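Local structure of galactan 1,3-beta-galactosidase (Phanerochaete chrysosporium, 7BYS) at the calcium ion site. The protein removes galactose units from the ends of beta-1,3-galactan chains as a family 43 glycoside hydrolase that also carries a family 35 carbohydrate-binding module. Coordinates in Å, arbitrary orientation; residue numbers count along the deposited sequence, not the author numbering.

The calcium ion site. Residues 308-310, 326-328, 330-331, 422-423. With CA (calcium ion), chain B.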
loop_
_atom_site.group_PDB
_atom_site.type_symbol
_atom_site.label_atom_id
_atom_site.label_comp_id
_atom_site.label_asym_id
_atom_site.label_seq_id
_atom_site.Cartn_x
_atom_site.Cartn_y
_atom_site.Cartn_z
ATOM N N GLU A 308 18.236 -19.490 -7.083
ATOM C CA GLU A 308 17.204 -20.421 -6.643
ATOM C C GLU A 308 17.605 -21.069 -5.328
ATOM O O GLU A 308 18.743 -21.521 -5.172
ATOM C CB GLU A 308 16.989 -21.507 -7.696
ATOM C CG GLU A 308 16.480 -20.994 -9.039
ATOM C CD GLU A 308 15.077 -20.419 -8.988
ATOM O OE1 GLU A 308 14.298 -20.758 -8.072
ATOM O OE2 GLU A 308 14.747 -19.616 -9.877
ATOM N N ALA A 309 16.668 -21.120 -4.377
ATOM C CA ALA A 309 16.962 -21.746 -3.093
ATOM C C ALA A 309 17.348 -23.210 -3.263
ATOM O O ALA A 309 18.229 -23.716 -2.553
ATOM C CB ALA A 309 15.757 -21.616 -2.164
ATOM N N GLU A 310 16.717 -23.901 -4.214
ATOM C CA GLU A 310 16.955 -25.326 -4.395
ATOM C C GLU A 310 18.342 -25.618 -4.948
ATOM O O GLU A 310 18.780 -26.770 -4.888
ATOM C CB GLU A 310 15.851 -25.945 -5.264
ATOM C CG GLU A 310 15.740 -25.367 -6.668
ATOM C CD GLU A 310 14.798 -24.175 -6.762
ATOM O OE1 GLU A 310 14.549 -23.499 -5.732
ATOM O OE2 GLU A 310 14.285 -23.947 -7.876
ATOM N N PHE A 326 6.293 -22.063 -7.965
ATOM C CA PHE A 326 7.691 -21.770 -7.659
ATOM C C PHE A 326 8.507 -21.553 -8.923
ATOM O O PHE A 326 8.354 -22.280 -9.910
ATOM C CB PHE A 326 8.353 -22.952 -6.939
ATOM C CG PHE A 326 7.682 -23.365 -5.675
ATOM C CD1 PHE A 326 7.184 -22.432 -4.789
ATOM C CD2 PHE A 326 7.588 -24.707 -5.351
ATOM C CE1 PHE A 326 6.573 -22.833 -3.610
ATOM C CE2 PHE A 326 6.981 -25.111 -4.179
ATOM C CZ PHE A 326 6.472 -24.177 -3.310
ATOM N N SER A 327 9.437 -20.607 -8.852
ATOM C CA SER A 327 10.432 -20.472 -9.902
ATOM C C SER A 327 11.273 -21.744 -9.950
ATOM O O SER A 327 11.663 -22.297 -8.911
ATOM C CB SER A 327 11.317 -19.264 -9.587
ATOM O OG SER A 327 12.375 -19.174 -10.521
ATOM N N GLY A 328 11.533 -22.234 -11.163
ATOM C CA GLY A 328 12.202 -23.503 -11.325
ATOM C C GLY A 328 11.371 -24.696 -10.918
ATOM O O GLY A 328 11.875 -25.826 -10.962
ATOM N N LYS A 330 10.511 -25.510 -8.013
ATOM C CA LYS A 330 11.017 -26.091 -6.776
ATOM C C LYS A 330 11.266 -25.005 -5.740
ATOM O O LYS A 330 11.516 -23.845 -6.076
ATOM C CB LYS A 330 12.324 -26.863 -7.013
ATOM C CG LYS A 330 12.151 -28.061 -7.937
ATOM C CD LYS A 330 13.426 -28.856 -8.096
ATOM C CE LYS A 330 13.193 -30.008 -9.063
ATOM N NZ LYS A 330 11.797 -30.534 -8.973
ATOM N N ALA A 331 11.195 -25.399 -4.471
ATOM C CA ALA A 331 11.514 -24.525 -3.354
ATOM C C ALA A 331 12.170 -25.379 -2.278
ATOM O O ALA A 331 12.206 -26.607 -2.375
ATOM C CB ALA A 331 10.260 -23.826 -2.804
ATOM N N ASP A 422 11.645 -20.015 -2.184
ATOM C CA ASP A 422 11.667 -20.289 -3.615
ATOM C C ASP A 422 12.974 -19.831 -4.247
ATOM O O ASP A 422 13.644 -20.614 -4.929
ATOM C CB ASP A 422 10.484 -19.560 -4.274
ATOM C CG ASP A 422 10.368 -19.828 -5.752
ATOM O OD1 ASP A 422 11.116 -20.658 -6.293
ATOM O OD2 ASP A 422 9.500 -19.192 -6.392
ATOM N N LYS A 423 13.328 -18.567 -4.049
ATOM C CA LYS A 423 14.534 -17.978 -4.614
ATOM C C LYS A 423 14.763 -16.652 -3.908
ATOM O O LYS A 423 13.918 -16.184 -3.136
ATOM C CB LYS A 423 14.408 -17.747 -6.131
ATOM C CG LYS A 423 13.285 -16.793 -6.546
ATOM C CD LYS A 423 13.424 -16.417 -8.015
ATOM C CE LYS A 423 12.465 -15.307 -8.392
ATOM N NZ LYS A 423 12.828 -14.750 -9.731
HETATM CA CA CA B . 12.855 -22.082 -6.854
#
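At least seven protein oxygens bind the calcium ion (CA), and the three acidic residues that supply five of them each bind in a different way. Glu308 is monodentate: OE1 of its carboxylate lies 2.3 Å from CA. Glu310 is bidentate, with OE1 at 2.5 Å and OE2 at 2.6 Å from CA, so the ion sits almost evenly in the fork of the carboxylate. Asp422 chelates through two different groups, its side-chain OD1 at 2.3 Å and its own backbone O at 2.5 Å from CA. The backbone carbonyl oxygens of Ser327 and Lys330 also bind the ion, making it at least seven-coordinate, and the lysine side chain runs away from the metal. Three carboxylates facing one ion should offset its charge, with a net negative balance likely.

Glu310 adopts the crowded first torsion, CG between backbone N and carbonyl carbon (chi1 61°), and a bend at chi2 turns the carboxylate so that its two oxygens face the metal. In Asp422, CG is anti to the backbone N (chi1 -177°), beside the carbonyl carbon, an arrangement in which side-chain OD1 and backbone O both reach the ion. Ser327 steadies both monodentate carboxylates: its OG donates to Glu308 OE2 at 2.5 Å, and its backbone N donates nearly straight to Asp422 OD2 at 2.8 Å. Each bond uses the syn lone pair of the oxygen turned from the metal, fixing the carboxylate's rotation. Nearby, the Ala331 methyl caps one face of the Phe326 ring.

Within the carbohydrate-binding module, whose family fold is a beta-sandwich, the ion ties together strand 305-308 and the 3-10 helix 309-311, the 3-10 helix 327-329 leading into strand 330-333, and the C-terminal strand 420-426, suggesting a structural role.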